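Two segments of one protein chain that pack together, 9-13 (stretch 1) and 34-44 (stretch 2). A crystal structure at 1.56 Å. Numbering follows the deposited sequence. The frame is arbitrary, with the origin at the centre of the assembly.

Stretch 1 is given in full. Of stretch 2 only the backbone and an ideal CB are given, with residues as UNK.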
ATOM      1  N   SER A   9     -19.732  -7.580  -7.940  1.00 24.11           N
ATOM      2  CA  SER A   9     -18.855  -7.386  -6.802  1.00 22.88           C
ATOM      3  C   SER A   9     -18.149  -8.700  -6.496  1.00 25.74           C
ATOM      4  O   SER A   9     -18.746  -9.623  -5.922  1.00 25.22           O
ATOM      5  CB  SER A   9     -19.660  -6.904  -5.586  1.00 25.95           C
ATOM      6  OG  SER A   9     -18.807  -6.488  -4.535  1.00 26.36           O
ATOM      7  N   LEU A  10     -16.880  -8.798  -6.891  1.00 23.39           N
ATOM      8  CA  LEU A  10     -16.128 -10.022  -6.657  1.00 22.23           C
ATOM      9  C   LEU A  10     -15.601 -10.009  -5.235  1.00 24.70           C
ATOM     10  O   LEU A  10     -14.774  -9.173  -4.861  1.00 22.27           O
ATOM     11  CB  LEU A  10     -14.979 -10.179  -7.655  1.00 22.51           C
ATOM     12  CG  LEU A  10     -15.359 -10.212  -9.135  1.00 23.47           C
ATOM     13  CD1 LEU A  10     -14.088 -10.358  -9.970  1.00 22.41           C
ATOM     14  CD2 LEU A  10     -16.339 -11.349  -9.426  1.00 26.99           C
ATOM     15  N   GLN A  11     -16.112 -10.931  -4.429  1.00 24.69           N
ATOM     16  CA  GLN A  11     -15.707 -11.015  -3.038  1.00 25.62           C
ATOM     17  C   GLN A  11     -15.487 -12.459  -2.649  1.00 28.25           C
ATOM     18  O   GLN A  11     -16.041 -13.373  -3.254  1.00 27.38           O
ATOM     19  CB  GLN A  11     -16.750 -10.369  -2.130  1.00 28.31           C
ATOM     20  CG  GLN A  11     -16.909  -8.874  -2.358  1.00 26.99           C
ATOM     21  CD  GLN A  11     -17.794  -8.222  -1.324  1.00 34.93           C
ATOM     22  OE1 GLN A  11     -17.576  -7.071  -0.937  1.00 41.28           O
ATOM     23  NE2 GLN A  11     -18.801  -8.954  -0.862  1.00 35.75           N
ATOM     24  N   ASN A  12     -14.653 -12.661  -1.641  1.00 27.01           N
ATOM     25  CA  ASN A  12     -14.374 -14.002  -1.169  1.00 32.24           C
ATOM     26  C   ASN A  12     -15.358 -14.403  -0.084  1.00 34.87           C
ATOM     27  O   ASN A  12     -15.354 -13.839   1.009  1.00 36.15           O
ATOM     28  CB  ASN A  12     -12.941 -14.095  -0.660  1.00 31.46           C
ATOM     29  CG  ASN A  12     -12.478 -15.524  -0.515  1.00 35.71           C
ATOM     30  OD1 ASN A  12     -13.022 -16.281   0.292  1.00 36.86           O
ATOM     31  ND2 ASN A  12     -11.479 -15.909  -1.306  1.00 34.03           N
ATOM     32  N   LYS A  13     -16.220 -15.362  -0.408  1.00 35.05           N
ATOM     33  CA  LYS A  13     -17.244 -15.835   0.515  1.00 38.59           C
ATOM     34  C   LYS A  13     -17.112 -17.335   0.677  1.00 38.57           C
ATOM     35  O   LYS A  13     -16.997 -18.062  -0.309  1.00 38.15           O
ATOM     36  CB  LYS A  13     -18.642 -15.497  -0.003  1.00 39.34           C
ATOM     37  CG  LYS A  13     -18.946 -14.011  -0.061  1.00 40.58           C
ATOM     38  CD  LYS A  13     -18.816 -13.379   1.316  1.00 42.94           C
ATOM     39  CE  LYS A  13     -18.991 -11.872   1.258  1.00 42.10           C
ATOM     40  NZ  LYS A  13     -18.831 -11.260   2.609  1.00 46.73           N
ATOM     41  N   UNK A  34      -4.277 -17.689  -7.209  1.00 25.97           N
ATOM     42  CA  UNK A  34      -4.254 -17.620  -5.750  1.00 27.19           C
ATOM     43  C   UNK A  34      -5.161 -16.504  -5.288  1.00 30.70           C
ATOM     44  O   UNK A  34      -5.094 -15.390  -5.807  1.00 27.69           O
ATOM     45  CB  UNK A  34      -2.832 -17.409  -5.227  1.00 27.19           C
ATOM     46  N   UNK A  35      -6.010 -16.803  -4.315  1.00 25.70           N
ATOM     47  CA  UNK A  35      -6.968 -15.824  -3.823  1.00 26.14           C
ATOM     48  C   UNK A  35      -6.825 -15.615  -2.323  1.00 27.53           C
ATOM     49  O   UNK A  35      -6.378 -16.511  -1.596  1.00 28.96           O
ATOM     50  CB  UNK A  35      -8.395 -16.262  -4.159  1.00 26.14           C
ATOM     51  N   UNK A  36      -7.192 -14.422  -1.864  1.00 25.30           N
ATOM     52  CA  UNK A  36      -7.191 -14.102  -0.449  1.00 27.26           C
ATOM     53  C   UNK A  36      -5.827 -14.371   0.163  1.00 28.49           C
ATOM     54  O   UNK A  36      -5.694 -15.137   1.128  1.00 29.09           O
ATOM     55  CB  UNK A  36      -8.270 -14.904   0.282  1.00 27.26           C
ATOM     56  N   UNK A  37      -4.797 -13.765  -0.409  1.00 25.44           N
ATOM     57  CA  UNK A  37      -3.448 -13.970   0.113  1.00 28.01           C
ATOM     58  C   UNK A  37      -2.965 -12.815   0.994  1.00 29.14           C
ATOM     59  O   UNK A  37      -2.245 -13.034   1.975  1.00 28.30           O
ATOM     60  CB  UNK A  37      -2.472 -14.168  -1.049  1.00 28.01           C
ATOM     61  N   UNK A  38      -3.364 -11.589   0.652  1.00 24.42           N
ATOM     62  CA  UNK A  38      -2.994 -10.405   1.435  1.00 23.33           C
ATOM     63  C   UNK A  38      -4.242  -9.746   2.014  1.00 24.12           C
ATOM     64  O   UNK A  38      -4.309  -9.451   3.210  1.00 25.21           O
ATOM     65  CB  UNK A  38      -2.217  -9.407   0.574  1.00 23.33           C
ATOM     66  N   UNK A  39      -5.224  -9.510   1.146  1.00 20.35           N
ATOM     67  CA  UNK A  39      -6.518  -8.958   1.524  1.00 22.24           C
ATOM     68  C   UNK A  39      -7.610  -9.954   1.164  1.00 21.91           C
ATOM     69  O   UNK A  39      -7.490 -10.686   0.179  1.00 22.54           O
ATOM     70  CB  UNK A  39      -6.763  -7.612   0.840  1.00 22.24           C
ATOM     71  N   UNK A  40      -8.688  -9.945   1.941  1.00 22.29           N
ATOM     72  CA  UNK A  40      -9.780 -10.905   1.777  1.00 23.74           C
ATOM     73  C   UNK A  40     -10.259 -11.080   0.342  1.00 23.83           C
ATOM     74  O   UNK A  40     -10.406 -12.199  -0.133  1.00 23.76           O
ATOM     75  CB  UNK A  40     -10.965 -10.475   2.644  1.00 23.74           C
ATOM     76  N   UNK A  41     -10.497  -9.970  -0.345  1.00 24.04           N
ATOM     77  CA  UNK A  41     -11.091 -10.021  -1.674  1.00 23.54           C
ATOM     78  C   UNK A  41     -10.049  -9.882  -2.781  1.00 23.38           C
ATOM     79  O   UNK A  41     -10.353  -9.372  -3.867  1.00 21.57           O
ATOM     80  CB  UNK A  41     -12.145  -8.921  -1.815  1.00 23.54           C
ATOM     81  N   UNK A  42      -8.821 -10.334  -2.515  1.00 20.64           N
ATOM     82  CA  UNK A  42      -7.765 -10.216  -3.523  1.00 20.65           C
ATOM     83  C   UNK A  42      -7.571 -11.468  -4.366  1.00 20.22           C
ATOM     84  O   UNK A  42      -8.067 -12.546  -4.036  1.00 23.12           O
ATOM     85  CB  UNK A  42      -6.442  -9.868  -2.838  1.00 20.65           C
ATOM     86  N   UNK A  43      -6.903 -11.289  -5.498  1.00 19.76           N
ATOM     87  CA  UNK A  43      -6.465 -12.396  -6.314  1.00 20.79           C
ATOM     88  C   UNK A  43      -5.175 -12.017  -7.022  1.00 20.68           C
ATOM     89  O   UNK A  43      -4.903 -10.834  -7.255  1.00 22.71           O
ATOM     90  CB  UNK A  43      -7.547 -12.796  -7.320  1.00 20.79           C
ATOM     91  N   UNK A  44      -4.364 -13.020  -7.319  1.00 21.32           N
ATOM     92  CA  UNK A  44      -3.042 -12.808  -7.866  1.00 24.53           C
ATOM     93  C   UNK A  44      -2.972 -13.377  -9.271  1.00 28.01           C
ATOM     94  O   UNK A  44      -3.397 -14.511  -9.516  1.00 29.63           O
ATOM     95  CB  UNK A  44      -1.974 -13.440  -6.970  1.00 24.53           C
TER

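Position 34 has nothing of stretch 1 within 5.5 Å of its ideal CB, and its extended backbone accepts almost any side chain. It is Gln34, which serves the pairing through its main chain: the N of position 44 donates to Gln34 O at 2.9 Å.

At position 35 the CA-to-CB bond points toward stretch 1, and the ideal CB lies 4.2 Å from Asn12 ND2. With phi/psi of -124/152, a beta-branched residue would be at ease, though a small polar one could also answer the amide. The residue is Val35, whose CG2 packs 3.7 Å from Asn12 ND2, a contact of shape rather than of polarity.

Position 36 also points toward stretch 1, its ideal CB 3.7 Å from Asn12 ND2. The decisive clue is phi/psi of 55/55, a left-handed conformation that glycine, asparagine and aspartate tolerate best. Asn36 fits, and its CB keeps that 3.7 Å contact with Asn12 ND2.

Positions 37, 38 and 39 are out of reach of stretch 1, which therefore says little about their identity, so polar and apolar side chains alike are possible as far as stretch 1 is concerned. They are Thr37, Ile38 and Tyr39; their backbone NH groups all turn to the side chain of position 42.

Position 40 is the second residue of a type I turn running from 39 to 42, with phi/psi of -47/-48. Its CB points sideways, 5.3 Å from Asn12 CB, so proline, serine, threonine or another modest side chain would serve. Thr40 places CG2 4.1 Å from Asn12 CB, while its main-chain O comes within 3.2 Å of the same atom. That O also accepts from water 2, which in turn accepts from Asn12 ND2 at 3.0 Å.

Position 41 matters most. Its CA is 4.9 Å from that of Gln11, and its ideal CB, 4.0 Å from Leu10 O, is 4.5 Å from Asn12 N. A short side chain carrying an acceptor could reach that N; asparagine or aspartate would suit, and phi/psi of -100/30 is common for either at this place in a type I turn. Asn41, with chi1 in m, brings its end nearer than its sideways CB suggests: OD1 accepts from Asn12 N at 2.8 Å and 168°, a nearly straight hydrogen bond. Water 3 donates both to Asn41 OD1 and to Asn12 O, while water 1 bridges Leu10 O and Asn41 O.

Position 42 points away from stretch 1, toward the NH groups of the loop, so an acidic residue is favoured. Asp42 receives Thr37 N on OD1 (2.9 Å), and both Ile38 N and Tyr39 N on OD2 (each 2.8 Å), tying the loop together.

At position 43 CB points toward stretch 1 but has nothing within 5.5 Å; a long apolar side chain could cross the gap to Leu10. Phe43 does so, bringing CE1 to 4.4 Å from Leu10 CD1, a loose apolar contact.

Position 44 is out of reach and extended, open to many residues. It is Lys44, its side chain fully stretched.

Stretch 2 (34-44) QVNTIYTNDFK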
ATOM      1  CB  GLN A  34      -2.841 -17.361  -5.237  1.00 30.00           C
ATOM      2  CG  GLN A  34      -1.826 -18.400  -5.665  1.00 34.63           C
ATOM      3  CD  GLN A  34      -0.456 -18.114  -5.096  1.00 39.69           C
ATOM      4  OE1 GLN A  34      -0.332 -17.574  -3.998  1.00 43.50           O
ATOM      5  NE2 GLN A  34       0.582 -18.474  -5.839  1.00 45.20           N
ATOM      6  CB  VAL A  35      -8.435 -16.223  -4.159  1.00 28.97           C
ATOM      7  CG1 VAL A  35      -8.614 -16.399  -5.657  1.00 29.98           C
ATOM      8  CG2 VAL A  35      -8.840 -17.492  -3.398  1.00 31.80           C
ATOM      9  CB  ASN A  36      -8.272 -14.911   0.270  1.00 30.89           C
ATOM     10  CG  ASN A  36      -8.451 -14.495   1.712  1.00 29.78           C
ATOM     11  OD1 ASN A  36      -7.849 -13.525   2.174  1.00 30.57           O
ATOM     12  ND2 ASN A  36      -9.283 -15.234   2.436  1.00 36.08           N
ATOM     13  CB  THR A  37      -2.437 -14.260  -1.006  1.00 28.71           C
ATOM     14  OG1 THR A  37      -2.332 -13.128  -1.878  1.00 31.76           O
ATOM     15  CG2 THR A  37      -2.867 -15.481  -1.808  1.00 34.19           C
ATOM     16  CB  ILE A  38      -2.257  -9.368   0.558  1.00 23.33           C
ATOM     17  CG1 ILE A  38      -1.022  -9.989  -0.104  1.00 27.21           C
ATOM     18  CG2 ILE A  38      -1.887  -8.136   1.383  1.00 21.56           C
ATOM     19  CD1 ILE A  38      -0.355  -9.093  -1.128  1.00 28.65           C
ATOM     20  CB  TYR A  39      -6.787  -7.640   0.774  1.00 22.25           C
ATOM     21  CG  TYR A  39      -6.061  -6.454   1.354  1.00 20.93           C
ATOM     22  CD1 TYR A  39      -6.595  -5.752   2.424  1.00 22.52           C
ATOM     23  CD2 TYR A  39      -4.834  -6.041   0.843  1.00 19.88           C
ATOM     24  CE1 TYR A  39      -5.936  -4.665   2.968  1.00 22.70           C
ATOM     25  CE2 TYR A  39      -4.171  -4.952   1.373  1.00 19.07           C
ATOM     26  CZ  TYR A  39      -4.725  -4.269   2.433  1.00 18.78           C
ATOM     27  OH  TYR A  39      -4.079  -3.187   2.992  1.00 20.37           O
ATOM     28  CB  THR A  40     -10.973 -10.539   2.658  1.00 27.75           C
ATOM     29  OG1 THR A  40     -10.576 -10.597   4.036  1.00 32.52           O
ATOM     30  CG2 THR A  40     -12.114 -11.505   2.431  1.00 29.60           C
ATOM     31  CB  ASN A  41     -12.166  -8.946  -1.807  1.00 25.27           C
ATOM     32  CG  ASN A  41     -13.281  -9.122  -0.784  1.00 26.28           C
ATOM     33  OD1 ASN A  41     -13.710 -10.250  -0.512  1.00 27.26           O
ATOM     34  ND2 ASN A  41     -13.750  -8.017  -0.213  1.00 29.52           N
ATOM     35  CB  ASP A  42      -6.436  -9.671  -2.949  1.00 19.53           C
ATOM     36  CG  ASP A  42      -5.592 -10.718  -2.256  1.00 25.22           C
ATOM     37  OD1 ASP A  42      -5.745 -11.936  -2.498  1.00 24.69           O
ATOM     38  OD2 ASP A  42      -4.727 -10.294  -1.464  1.00 22.21           O
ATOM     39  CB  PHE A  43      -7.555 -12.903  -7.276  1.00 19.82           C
ATOM     40  CG  PHE A  43      -8.165 -11.842  -8.155  1.00 20.83           C
ATOM     41  CD1 PHE A  43      -9.294 -11.143  -7.745  1.00 21.14           C
ATOM     42  CD2 PHE A  43      -7.637 -11.579  -9.407  1.00 21.62           C
ATOM     43  CE1 PHE A  43      -9.876 -10.185  -8.564  1.00 22.70           C
ATOM     44  CE2 PHE A  43      -8.219 -10.620 -10.239  1.00 22.38           C
ATOM     45  CZ  PHE A  43      -9.337  -9.928  -9.812  1.00 22.10           C
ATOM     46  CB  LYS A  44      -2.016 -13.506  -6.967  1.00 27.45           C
ATOM     47  CG  LYS A  44      -0.567 -13.259  -7.322  1.00 26.77           C
ATOM     48  CD  LYS A  44       0.353 -14.053  -6.391  1.00 30.42           C
ATOM     49  CE  LYS A  44       1.815 -13.777  -6.683  1.00 33.35           C
ATOM     50  NZ  LYS A  44       2.699 -14.582  -5.793  1.00 37.75           N
TER
HETATM   51  O   HOH W   1     -12.191  -8.688  -5.988  1.00 21.20           O
HETATM   52  O   HOH W   2     -10.467 -13.468  -2.646  1.00 26.87           O
HETATM   53  O   HOH W   3     -15.658 -11.055   1.603  1.00 36.77           O
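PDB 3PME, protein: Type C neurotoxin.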